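Local structure of oxalate-binding protein (1O4T) at residues 19-24 with 45-50; 39-44 with 66-71; 56-61 with 78-83; 114-117 with 123-126. The protein binds oxalate at a manganese ion inside a cupin barrel and is probably an oxalate decarboxylase. All coordinates share one frame; numbering follows the deposited sequence. Where two conformers were deposited one is given.

How the contacts relate
Contact 1 opens at the N terminus, where 19-24 meets the loop 45-50 just past strand 40-45. Contact 2 starts inside the span of contact 1: 39-44 runs straight into 45-50 and reaches on to 66-71, so the two cross. Contact 3 joins 56-61 to 78-83 and crosses contact 2 in the same way. Contact 4 follows all of these and closes the short turn between 114-117 and 123-126. Contacts 2 and 4 both link the two sheets of the cupin barrel. Contacts 3 and 4 share the manganese, through E80 and H114. Contacts 1 and 3 both touch the second subunit.

Contact 1. Residues 19-24 with 45-50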
loop_
_atom_site.group_PDB
_atom_site.type_symbol
_atom_site.label_atom_id
_atom_site.label_comp_id
_atom_site.label_asym_id
_atom_site.label_seq_id
_atom_site.Cartn_x
_atom_site.Cartn_y
_atom_site.Cartn_z
ATOM N N MET A 19 7.399 12.152 7.737
ATOM C CA MET A 19 8.452 11.144 8.038
ATOM C C MET A 19 8.558 10.131 6.886
ATOM O O MET A 19 7.650 9.978 6.059
ATOM C CB MET A 19 8.171 10.421 9.387
ATOM C CG MET A 19 6.892 9.531 9.400
ATOM S SD MET A 19 6.223 8.958 11.078
ATOM C CE MET A 19 5.069 10.359 11.488
ATOM N N VAL A 20 9.714 9.496 6.843
ATOM C CA VAL A 20 9.988 8.376 6.014
ATOM C C VAL A 20 10.357 7.210 6.929
ATOM O O VAL A 20 11.114 7.373 7.900
ATOM C CB VAL A 20 11.102 8.688 5.046
ATOM C CG1 VAL A 20 11.435 7.480 4.231
ATOM C CG2 VAL A 20 10.684 9.839 4.132
ATOM N N VAL A 21 9.798 6.041 6.629
ATOM C CA VAL A 21 10.140 4.807 7.339
ATOM C C VAL A 21 10.683 3.828 6.301
ATOM O O VAL A 21 9.975 3.469 5.359
ATOM C CB VAL A 21 8.883 4.188 7.989
ATOM C CG1 VAL A 21 9.193 2.813 8.635
ATOM C CG2 VAL A 21 8.249 5.172 8.978
ATOM N N ARG A 22 11.946 3.422 6.456
ATOM C CA ARG A 22 12.548 2.429 5.560
ATOM C C ARG A 22 12.179 0.991 5.978
ATOM O O ARG A 22 12.717 0.473 6.957
ATOM C CB ARG A 22 14.070 2.574 5.468
ATOM C CG ARG A 22 14.714 1.592 4.467
ATOM C CD ARG A 22 15.963 2.116 3.753
ATOM N NE ARG A 22 15.665 3.228 2.827
ATOM C CZ ARG A 22 16.598 3.981 2.253
ATOM N NH1 ARG A 22 16.256 4.961 1.444
ATOM N NH2 ARG A 22 17.887 3.767 2.489
ATOM N N SER A 23 11.217 0.380 5.258
ATOM C CA SER A 23 10.720 -0.995 5.545
ATOM C C SER A 23 11.922 -1.873 5.844
ATOM O O SER A 23 11.988 -2.591 6.846
ATOM C CB SER A 23 9.980 -1.647 4.324
ATOM O OG SER A 23 8.554 -1.711 4.464
ATOM N N SER A 24 12.872 -1.798 4.928
ATOM C CA SER A 24 14.073 -2.612 4.981
ATOM C C SER A 24 14.663 -2.596 6.403
ATOM O O SER A 24 15.342 -3.555 6.814
ATOM C CB SER A 24 15.060 -2.069 3.916
ATOM O OG SER A 24 14.311 -1.352 2.877
ATOM N N HIS A 45 5.306 -3.784 11.169
ATOM C CA HIS A 45 4.391 -2.662 11.338
ATOM C C HIS A 45 5.098 -1.391 10.863
ATOM O O HIS A 45 6.179 -1.056 11.328
ATOM C CB HIS A 45 3.948 -2.489 12.774
ATOM C CG HIS A 45 3.436 -3.737 13.415
ATOM N ND1 HIS A 45 2.096 -3.939 13.677
ATOM C CD2 HIS A 45 4.087 -4.847 13.855
ATOM C CE1 HIS A 45 1.945 -5.120 14.253
ATOM N NE2 HIS A 45 3.136 -5.695 14.363
ATOM N N LEU A 46 4.489 -0.692 9.922
ATOM C CA LEU A 46 5.152 0.428 9.254
ATOM C C LEU A 46 4.712 1.787 9.814
ATOM O O LEU A 46 5.537 2.696 9.951
ATOM C CB LEU A 46 4.910 0.335 7.754
ATOM C CG LEU A 46 5.352 -0.991 7.190
ATOM C CD1 LEU A 46 5.122 -0.956 5.698
ATOM C CD2 LEU A 46 6.783 -1.327 7.521
ATOM N N LEU A 47 3.431 1.899 10.162
ATOM C CA LEU A 47 2.886 3.073 10.842
ATOM C C LEU A 47 1.929 2.668 11.919
ATOM O O LEU A 47 1.138 1.751 11.735
ATOM C CB LEU A 47 2.113 3.927 9.868
ATOM C CG LEU A 47 2.898 4.538 8.726
ATOM C CD1 LEU A 47 1.911 5.035 7.638
ATOM C CD2 LEU A 47 3.856 5.633 9.153
ATOM N N SER A 48 1.979 3.366 13.037
ATOM C CA SER A 48 1.064 3.107 14.128
ATOM C C SER A 48 -0.315 3.709 13.844
ATOM O O SER A 48 -0.483 4.577 12.972
ATOM C CB SER A 48 1.619 3.664 15.437
ATOM O OG SER A 48 1.499 5.072 15.498
ATOM N N LYS A 49 -1.297 3.238 14.606
ATOM C CA LYS A 49 -2.665 3.698 14.484
ATOM C C LYS A 49 -2.755 5.157 14.956
ATOM O O LYS A 49 -3.470 5.966 14.354
ATOM C CB LYS A 49 -3.592 2.747 15.269
ATOM C CG LYS A 49 -4.946 3.312 15.670
ATOM C CD LYS A 49 -5.766 2.338 16.537
ATOM C CE LYS A 49 -6.929 3.077 17.167
ATOM N NZ LYS A 49 -7.893 2.192 17.836
ATOM N N GLU A 50 -2.017 5.475 16.022
ATOM C CA GLU A 50 -1.851 6.856 16.469
ATOM C C GLU A 50 -1.294 7.771 15.371
ATOM O O GLU A 50 -1.845 8.834 15.129
ATOM C CB GLU A 50 -0.970 6.953 17.733
ATOM C CG GLU A 50 -1.681 6.556 19.033
ATOM C CD GLU A 50 -1.169 7.303 20.272
ATOM O OE1 GLU A 50 -0.626 8.436 20.102
ATOM O OE2 GLU A 50 -1.337 6.783 21.426
#
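L46, V21 and S23 bury most of the surface where the N-terminal arm of this cupin packs on the loop that follows strand 40-45. No hydrogen bond joins the two segments, and the contact is plain packing. V21 points toward the loop. Its CG1 lies anti to the backbone N (chi1 175°) and its CG2 beside that N, which lets both methyls face the carbonyl oxygen of L46. CG2 of V21 is 3.8 Å from O of L46, and CG1 of V21 is 3.9 Å from the same oxygen. CG2 of V21 also makes a looser apolar contact, 4.4 Å, with CD2 of L47.

The contact lies at the dimer interface, away from the oxalate site. V20, V21 and R22 pair antiparallel with a strand of the second subunit, which continues the sheet across the interface. S23 packs on Y83 of the second subunit, and L46 on V105 of that subunit. Within its own chain, L46 is tied by a backbone hydrogen bond to F59 of strand 56-64.

At the other end of the contact the branched tip of L46 meets the S23 hydroxyl with both methyls. OG of S23 is 3.6 Å from CD2 of L46 and 3.7 Å from CD1 of L46.

Contact 2. Residues 39-44 with 66-71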
loop_
_atom_site.group_PDB
_atom_site.type_symbol
_atom_site.label_atom_id
_atom_site.label_comp_id
_atom_site.label_asym_id
_atom_site.label_seq_id
_atom_site.Cartn_x
_atom_site.Cartn_y
_atom_site.Cartn_z
ATOM N N GLY A 39 2.169 -22.714 9.327
ATOM C CA GLY A 39 3.548 -22.264 9.458
ATOM C C GLY A 39 3.722 -20.906 10.107
ATOM O O GLY A 39 2.884 -20.476 10.868
ATOM N N GLU A 40 4.849 -20.259 9.808
ATOM C CA GLU A 40 5.270 -19.022 10.455
ATOM C C GLU A 40 5.242 -17.922 9.409
ATOM O O GLU A 40 5.680 -18.120 8.283
ATOM C CB GLU A 40 6.706 -19.111 10.970
ATOM C CG GLU A 40 6.948 -20.022 12.158
ATOM C CD GLU A 40 8.427 -20.048 12.569
ATOM O OE1 GLU A 40 9.241 -19.365 11.902
ATOM O OE2 GLU A 40 8.778 -20.744 13.553
ATOM N N VAL A 41 4.804 -16.748 9.848
ATOM C CA VAL A 41 4.614 -15.567 9.045
ATOM C C VAL A 41 5.388 -14.390 9.704
ATOM O O VAL A 41 5.771 -14.483 10.872
ATOM C CB VAL A 41 3.087 -15.401 8.974
ATOM C CG1 VAL A 41 2.611 -14.025 9.307
ATOM C CG2 VAL A 41 2.573 -15.978 7.669
ATOM N N GLU A 42 5.724 -13.349 8.949
ATOM C CA GLU A 42 6.404 -12.153 9.501
ATOM C C GLU A 42 5.588 -10.934 9.226
ATOM O O GLU A 42 5.103 -10.750 8.114
ATOM C CB GLU A 42 7.779 -11.922 8.903
ATOM C CG GLU A 42 8.809 -12.953 9.311
ATOM C CD GLU A 42 10.208 -12.396 9.252
ATOM O OE1 GLU A 42 10.572 -11.747 8.232
ATOM O OE2 GLU A 42 10.946 -12.581 10.243
ATOM N N MET A 43 5.425 -10.112 10.254
ATOM C CA MET A 43 4.678 -8.869 10.148
ATOM C C MET A 43 5.547 -7.692 10.581
ATOM O O MET A 43 6.011 -7.650 11.707
ATOM C CB MET A 43 3.427 -8.929 11.004
ATOM C CG MET A 43 2.551 -7.679 10.854
ATOM S SD MET A 43 1.238 -7.599 12.082
ATOM C CE MET A 43 0.214 -8.724 11.400
ATOM N N ALA A 44 5.771 -6.759 9.646
ATOM C CA ALA A 44 6.485 -5.504 9.906
ATOM C C ALA A 44 5.479 -4.368 9.983
ATOM O O ALA A 44 4.871 -4.006 8.967
ATOM C CB ALA A 44 7.512 -5.251 8.797
ATOM N N PRO A 66 7.052 -19.951 1.717
ATOM C CA PRO A 66 6.410 -21.028 1.000
ATOM C C PRO A 66 5.724 -22.005 1.933
ATOM O O PRO A 66 6.346 -22.488 2.883
ATOM C CB PRO A 66 7.581 -21.685 0.264
ATOM C CG PRO A 66 8.495 -20.537 0.021
ATOM C CD PRO A 66 8.422 -19.712 1.233
ATOM N N GLY A 67 4.443 -22.254 1.682
ATOM C CA GLY A 67 3.655 -23.192 2.492
ATOM C C GLY A 67 2.821 -22.551 3.604
ATOM O O GLY A 67 1.989 -23.231 4.217
ATOM N N SER A 68 3.056 -21.271 3.887
ATOM C CA SER A 68 2.430 -20.649 5.034
ATOM C C SER A 68 1.138 -19.930 4.626
ATOM O O SER A 68 0.895 -19.682 3.429
ATOM C CB SER A 68 3.404 -19.683 5.723
ATOM O OG SER A 68 3.663 -18.571 4.888
ATOM N N SER A 69 0.328 -19.592 5.620
ATOM C CA SER A 69 -0.933 -18.892 5.385
ATOM C C SER A 69 -1.299 -18.033 6.568
ATOM O O SER A 69 -0.849 -18.282 7.690
ATOM C CB SER A 69 -2.068 -19.873 5.120
ATOM O OG SER A 69 -2.493 -20.587 6.289
ATOM N N VAL A 70 -2.090 -16.992 6.311
ATOM C CA VAL A 70 -2.866 -16.331 7.364
ATOM C C VAL A 70 -4.233 -16.992 7.337
ATOM O O VAL A 70 -4.848 -17.092 6.288
ATOM C CB VAL A 70 -3.041 -14.848 7.111
ATOM C CG1 VAL A 70 -3.869 -14.227 8.197
ATOM C CG2 VAL A 70 -1.692 -14.165 6.989
ATOM N N GLY A 71 -4.704 -17.433 8.501
ATOM C CA GLY A 71 -5.895 -18.248 8.609
ATOM C C GLY A 71 -7.152 -17.448 8.441
ATOM O O GLY A 71 -7.126 -16.223 8.479
HETATM O O HOH W 1 0.816 -18.477 10.036
#
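V41 and S68 meet where the two sheets of the cupin barrel, the double-stranded beta-helix, come together. The side chains of both residues point toward the opposite segment. V41 belongs to strand 40-45 of the larger sheet. S68 lies just before strand 69-74 of the smaller one. A single methyl of V41 does the touching: CG2 of V41 is 4.0 Å from OG of S68 and 4.1 Å from the carbonyl oxygen of S69. Beside it, CB of S68 rests 3.8 Å from the carbonyl oxygen of E40.

No direct hydrogen bond crosses the contact. A water does the bridging instead. It lies 3.0 Å from O of G39 and 2.9 Å from O of S69; with more acceptors in reach than it has protons, it may not donate to both at once. It can link the backbone at the start of one strand to that of the other.

The next shell holds these pieces in place. The hydroxyl of S69 bonds to the backbone N of K38, just before G39. Backbone hydrogen bonds tie V41 to I31 of the neighbouring strand 29-32, and G39 to N33 just past that strand. V41 also packs on M62 and L64 of strand 56-64 and on M34, a residue of the oxalate pocket. The V41 side chain is about 8 Å from the bound oxalate, between nearest atoms. V70 joins the inner packing against I116.

The S68 hydroxyl stands between its backbone N and carbonyl carbon (chi1 68°). There OG of S68 is hydrogen-bonded to the carbonyl oxygen of P65.

Contact 3. Residues 56-61 with 78-83. With MN (manganese (II) ion), chain C; OXL (oxalate ion), chain D.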
loop_
_atom_site.group_PDB
_atom_site.type_symbol
_atom_site.label_atom_id
_atom_site.label_comp_id
_atom_site.label_asym_id
_atom_site.label_seq_id
_atom_site.Cartn_x
_atom_site.Cartn_y
_atom_site.Cartn_z
ATOM N N ALA A 56 -7.031 4.241 10.852
ATOM C CA ALA A 56 -6.610 2.914 10.399
ATOM C C ALA A 56 -5.897 2.269 11.572
ATOM O O ALA A 56 -5.239 2.953 12.361
ATOM C CB ALA A 56 -5.690 3.015 9.208
ATOM N N ARG A 57 -6.067 0.974 11.745
ATOM C CA ARG A 57 -5.457 0.322 12.875
ATOM C C ARG A 57 -4.252 -0.555 12.509
ATOM O O ARG A 57 -3.547 -1.010 13.417
ATOM C CB ARG A 57 -6.509 -0.447 13.695
ATOM C CG ARG A 57 -6.894 -1.835 13.191
ATOM C CD ARG A 57 -7.744 -2.614 14.220
ATOM N NE ARG A 57 -8.233 -3.898 13.735
ATOM C CZ ARG A 57 -7.488 -4.998 13.612
ATOM N NH1 ARG A 57 -6.208 -5.016 13.962
ATOM N NH2 ARG A 57 -8.036 -6.100 13.149
ATOM N N LEU A 58 -4.024 -0.784 11.209
ATOM C CA LEU A 58 -2.893 -1.564 10.717
ATOM C C LEU A 58 -2.369 -1.034 9.384
ATOM O O LEU A 58 -3.147 -0.804 8.467
ATOM C CB LEU A 58 -3.311 -3.027 10.481
ATOM C CG LEU A 58 -2.172 -3.987 10.089
ATOM C CD1 LEU A 58 -1.243 -4.200 11.282
ATOM C CD2 LEU A 58 -2.732 -5.294 9.616
ATOM N N PHE A 59 -1.049 -0.893 9.279
ATOM C CA PHE A 59 -0.382 -0.605 8.023
ATOM C C PHE A 59 0.933 -1.389 8.081
ATOM O O PHE A 59 1.897 -0.940 8.686
ATOM C CB PHE A 59 -0.174 0.901 7.808
ATOM C CG PHE A 59 0.266 1.257 6.419
ATOM C CD1 PHE A 59 1.584 1.080 6.034
ATOM C CD2 PHE A 59 -0.640 1.682 5.469
ATOM C CE1 PHE A 59 2.023 1.362 4.739
ATOM C CE2 PHE A 59 -0.224 1.942 4.153
ATOM C CZ PHE A 59 1.128 1.766 3.786
ATOM N N ALA A 60 0.946 -2.592 7.488
ATOM C CA ALA A 60 2.007 -3.543 7.711
ATOM C C ALA A 60 2.405 -4.235 6.452
ATOM O O ALA A 60 1.606 -4.366 5.528
ATOM C CB ALA A 60 1.570 -4.580 8.696
ATOM N N ARG A 61 3.652 -4.682 6.428
ATOM C CA ARG A 61 4.166 -5.518 5.352
ATOM C C ARG A 61 4.261 -6.957 5.872
ATOM O O ARG A 61 4.898 -7.206 6.937
ATOM C CB ARG A 61 5.542 -5.033 4.916
ATOM C CG ARG A 61 6.023 -5.655 3.644
ATOM C CD ARG A 61 7.444 -5.282 3.234
ATOM N NE ARG A 61 7.811 -6.036 2.021
ATOM C CZ ARG A 61 8.832 -5.740 1.210
ATOM N NH1 ARG A 61 9.628 -4.703 1.462
ATOM N NH2 ARG A 61 9.057 -6.486 0.132
ATOM N N GLU A 78 -14.702 -2.569 10.235
ATOM C CA GLU A 78 -13.493 -2.122 9.547
ATOM C C GLU A 78 -13.412 -2.841 8.210
ATOM O O GLU A 78 -14.197 -3.746 7.947
ATOM C CB GLU A 78 -12.239 -2.441 10.377
ATOM C CG GLU A 78 -12.018 -3.923 10.587
ATOM C CD GLU A 78 -11.120 -4.273 11.758
ATOM O OE1 GLU A 78 -10.790 -3.367 12.556
ATOM O OE2 GLU A 78 -10.766 -5.480 11.862
ATOM N N PHE A 79 -12.457 -2.443 7.371
ATOM C CA PHE A 79 -12.200 -3.165 6.148
ATOM C C PHE A 79 -10.706 -3.273 5.926
ATOM O O PHE A 79 -9.943 -2.480 6.471
ATOM C CB PHE A 79 -12.958 -2.560 4.953
ATOM C CG PHE A 79 -12.536 -1.163 4.585
ATOM C CD1 PHE A 79 -13.189 -0.076 5.114
ATOM C CD2 PHE A 79 -11.495 -0.944 3.689
ATOM C CE1 PHE A 79 -12.824 1.198 4.775
ATOM C CE2 PHE A 79 -11.101 0.364 3.368
ATOM C CZ PHE A 79 -11.797 1.435 3.917
ATOM N N GLU A 80 -10.296 -4.286 5.175
ATOM C CA GLU A 80 -8.879 -4.527 4.889
ATOM C C GLU A 80 -8.561 -4.616 3.410
ATOM O O GLU A 80 -9.311 -5.186 2.634
ATOM C CB GLU A 80 -8.410 -5.805 5.583
ATOM C CG GLU A 80 -6.915 -5.817 5.811
ATOM C CD GLU A 80 -6.450 -6.900 6.744
ATOM O OE1 GLU A 80 -5.232 -7.013 6.965
ATOM O OE2 GLU A 80 -7.288 -7.638 7.243
ATOM N N ILE A 81 -7.422 -4.045 3.046
ATOM C CA ILE A 81 -6.889 -4.091 1.709
ATOM C C ILE A 81 -5.532 -4.792 1.778
ATOM O O ILE A 81 -4.689 -4.444 2.586
ATOM C CB ILE A 81 -6.680 -2.652 1.162
ATOM C CG1 ILE A 81 -7.965 -1.825 1.270
ATOM C CG2 ILE A 81 -6.133 -2.690 -0.288
ATOM C CD1 ILE A 81 -7.671 -0.330 1.225
ATOM N N TYR A 82 -5.311 -5.786 0.934
ATOM C CA TYR A 82 -3.975 -6.249 0.657
ATOM C C TYR A 82 -3.510 -5.716 -0.708
ATOM O O TYR A 82 -4.267 -5.733 -1.691
ATOM C CB TYR A 82 -3.946 -7.761 0.565
ATOM C CG TYR A 82 -4.320 -8.604 1.773
ATOM C CD1 TYR A 82 -4.663 -9.945 1.605
ATOM C CD2 TYR A 82 -4.297 -8.096 3.075
ATOM C CE1 TYR A 82 -4.941 -10.745 2.678
ATOM C CE2 TYR A 82 -4.571 -8.893 4.147
ATOM C CZ TYR A 82 -4.909 -10.221 3.956
ATOM O OH TYR A 82 -5.218 -11.011 5.069
ATOM N N TYR A 83 -2.266 -5.238 -0.778
ATOM C CA TYR A 83 -1.577 -5.039 -2.053
ATOM C C TYR A 83 -0.410 -6.047 -2.162
ATOM O O TYR A 83 0.549 -6.048 -1.368
ATOM C CB TYR A 83 -1.100 -3.593 -2.215
ATOM C CG TYR A 83 -0.498 -3.363 -3.583
ATOM C CD1 TYR A 83 -1.269 -2.883 -4.627
ATOM C CD2 TYR A 83 0.820 -3.653 -3.832
ATOM C CE1 TYR A 83 -0.741 -2.728 -5.925
ATOM C CE2 TYR A 83 1.383 -3.483 -5.118
ATOM C CZ TYR A 83 0.581 -3.007 -6.168
ATOM O OH TYR A 83 1.101 -2.850 -7.435
HETATM MN MN MN C . -7.502 -9.589 7.988
HETATM C C1 OXL D . -4.736 -9.656 8.345
HETATM C C2 OXL D . -5.190 -9.149 9.643
HETATM O O1 OXL D . -3.404 -9.612 8.137
HETATM O O2 OXL D . -4.233 -8.916 10.561
HETATM O O3 OXL D . -5.533 -10.070 7.477
HETATM O O4 OXL D . -6.377 -8.900 9.878
#
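R57 grips E78 side-on with two nitrogens, one to each carboxylate oxygen. NE of R57 donates to OE1 of E78 at 2.9 Å, with an N-H...O angle of 154°. NH2 of R57 donates to OE2 of E78 at 3.1 Å. Both oxygens lie near the guanidinium plane and are met on their syn side. The carboxylate is turned, however, and the two planes stand 39° apart. The R57 chain runs extended from CG to NE, which carries the guanidinium across to the glutamate. OE2 of E78 has a second partner, ND1 of H75, a manganese ligand. E78 is thus a second-shell residue that links the salt bridge to the metal site. A glutamine here would remove the carboxylate charge, and would probably leave R57 without its ionic mate and H75 less firmly held at ND1.

E80 reaches the metal itself. OE2 of E80 binds manganese at 2.1 Å. Oxalate chelates the same ion through O3 at 2.1 Å and O4 at 2.3 Å, and H73, H75 and H114 complete the six ligand atoms. O3 of oxalate, at the edge of the Y82 ring and in its plane, also accepts a 2.6 Å hydrogen bond from OH of Y82. CD2 of L58 packs beside the site, 4.0 Å from OE1 of E80 and the same distance from O2 of oxalate.

In the cupin barrel, strand 124-132 lies between strands 56-64 and 78-86 in the larger sheet. The contact therefore spans it, and I130 of that middle strand touches the side chains of R57, E78 and E80.

Contact 4. Residues 114-117 with 123-126; sequences HSIE and DLEF. With MN (manganese (II) ion), chain C.
Inside the cupin barrel the F126 ring carries CD1 of I116 over one face, while CG2 of I116, on the same side, comes down beside CZ. CD1 of I116 sits 4.2 Å from the centroid of the F126 ring, 19° off the normal, in a CH-pi contact set toward the rim. CG2 of I116 is 3.7 Å from CZ of F126. The Y82 ring also meets that of F126, with the planes at about 45°. The other flat group, the H114 imidazole, is stacked with Y82. NE2 of H114 binds manganese at 2.2 Å, and H73, H75 and E80 bind the same ion. ND1 of H114 makes a weak hydrogen bond to T108.

Strand 113-117 of the smaller sheet faces strand 124-132 of the larger one, and the short turn between them brings the chain across. The two short segments run at 137° to each other, and their axes come within 9.6 Å. Mostly side chains meet between them, with no hydrogen bond across.

I116 and L124 point toward each other's strand. With CG1 anti to the backbone N (chi1 -178°), I116 can set its longer branch against both L124 and F126. An alanine here would remove CG1, CD1 and CG2, and is likely to open a gap beside the F126 ring and leave it freer to shift. CG1 of I116 is 4.1 Å from CD2 of L124. That same CD2 of L124 also lies 3.9 Å from the carbonyl oxygen of E117.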
loop_
_atom_site.group_PDB
_atom_site.type_symbol
_atom_site.label_atom_id
_atom_site.label_comp_id
_atom_site.label_asym_id
_atom_site.label_seq_id
_atom_site.Cartn_x
_atom_site.Cartn_y
_atom_site.Cartn_z
ATOM N N HIS A 114 -11.692 -13.506 5.587
ATOM C CA HIS A 114 -10.691 -13.823 4.582
ATOM C C HIS A 114 -9.489 -14.601 5.132
ATOM O O HIS A 114 -9.333 -14.745 6.361
ATOM C CB HIS A 114 -10.200 -12.550 3.816
ATOM C CG HIS A 114 -9.380 -11.593 4.633
ATOM N ND1 HIS A 114 -8.887 -10.416 4.101
ATOM C CD2 HIS A 114 -9.039 -11.581 5.943
ATOM C CE1 HIS A 114 -8.252 -9.732 5.042
ATOM N NE2 HIS A 114 -8.328 -10.414 6.172
ATOM N N SER A 115 -8.667 -15.085 4.187
ATOM C CA SER A 115 -7.426 -15.797 4.475
ATOM C C SER A 115 -6.548 -15.626 3.268
ATOM O O SER A 115 -7.036 -15.205 2.210
ATOM C CB SER A 115 -7.662 -17.284 4.720
ATOM O OG SER A 115 -8.197 -17.922 3.594
ATOM N N ILE A 116 -5.271 -15.967 3.394
ATOM C CA ILE A 116 -4.381 -15.918 2.246
ATOM C C ILE A 116 -3.284 -16.936 2.432
ATOM O O ILE A 116 -2.731 -17.063 3.538
ATOM C CB ILE A 116 -3.817 -14.459 2.043
ATOM C CG1 ILE A 116 -2.914 -14.365 0.814
ATOM C CG2 ILE A 116 -3.077 -13.963 3.266
ATOM C CD1 ILE A 116 -2.729 -12.898 0.288
ATOM N N GLU A 117 -2.998 -17.683 1.372
ATOM C CA GLU A 117 -1.990 -18.737 1.415
ATOM C C GLU A 117 -0.929 -18.582 0.326
ATOM O O GLU A 117 -1.244 -18.306 -0.854
ATOM C CB GLU A 117 -2.654 -20.108 1.278
ATOM C CG GLU A 117 -1.693 -21.245 1.567
ATOM C CD GLU A 117 -2.345 -22.621 1.597
ATOM O OE1 GLU A 117 -3.566 -22.711 1.843
ATOM O OE2 GLU A 117 -1.609 -23.613 1.404
ATOM N N ASP A 123 8.897 -16.397 -1.377
ATOM C CA ASP A 123 8.103 -15.654 -0.435
ATOM C C ASP A 123 6.978 -14.886 -1.121
ATOM O O ASP A 123 7.180 -14.261 -2.153
ATOM C CB ASP A 123 8.971 -14.671 0.373
ATOM C CG ASP A 123 10.005 -15.365 1.256
ATOM O OD1 ASP A 123 9.838 -16.545 1.629
ATOM O OD2 ASP A 123 11.032 -14.769 1.627
ATOM N N LEU A 124 5.793 -14.925 -0.518
ATOM C CA LEU A 124 4.691 -14.061 -0.898
ATOM C C LEU A 124 4.725 -12.851 0.062
ATOM O O LEU A 124 4.599 -13.031 1.256
ATOM C CB LEU A 124 3.363 -14.800 -0.745
ATOM C CG LEU A 124 2.030 -14.056 -0.815
ATOM C CD1 LEU A 124 1.790 -13.444 -2.187
ATOM C CD2 LEU A 124 0.941 -15.050 -0.449
ATOM N N GLU A 125 4.912 -11.645 -0.441
ATOM C CA GLU A 125 4.834 -10.483 0.423
ATOM C C GLU A 125 3.723 -9.559 -0.016
ATOM O O GLU A 125 3.422 -9.438 -1.197
ATOM C CB GLU A 125 6.146 -9.746 0.417
ATOM C CG GLU A 125 7.349 -10.643 0.630
ATOM C CD GLU A 125 8.561 -9.915 1.196
ATOM O OE1 GLU A 125 8.377 -8.817 1.731
ATOM O OE2 GLU A 125 9.690 -10.475 1.149
ATOM N N PHE A 126 3.111 -8.888 0.948
ATOM C CA PHE A 126 2.081 -7.943 0.642
ATOM C C PHE A 126 1.930 -6.908 1.742
ATOM O O PHE A 126 2.311 -7.122 2.913
ATOM C CB PHE A 126 0.745 -8.650 0.404
ATOM C CG PHE A 126 0.289 -9.542 1.538
ATOM C CD1 PHE A 126 -0.614 -9.089 2.473
ATOM C CD2 PHE A 126 0.735 -10.860 1.618
ATOM C CE1 PHE A 126 -1.022 -9.928 3.523
ATOM C CE2 PHE A 126 0.317 -11.711 2.624
ATOM C CZ PHE A 126 -0.580 -11.249 3.570
HETATM MN MN MN C . -7.502 -9.589 7.988
#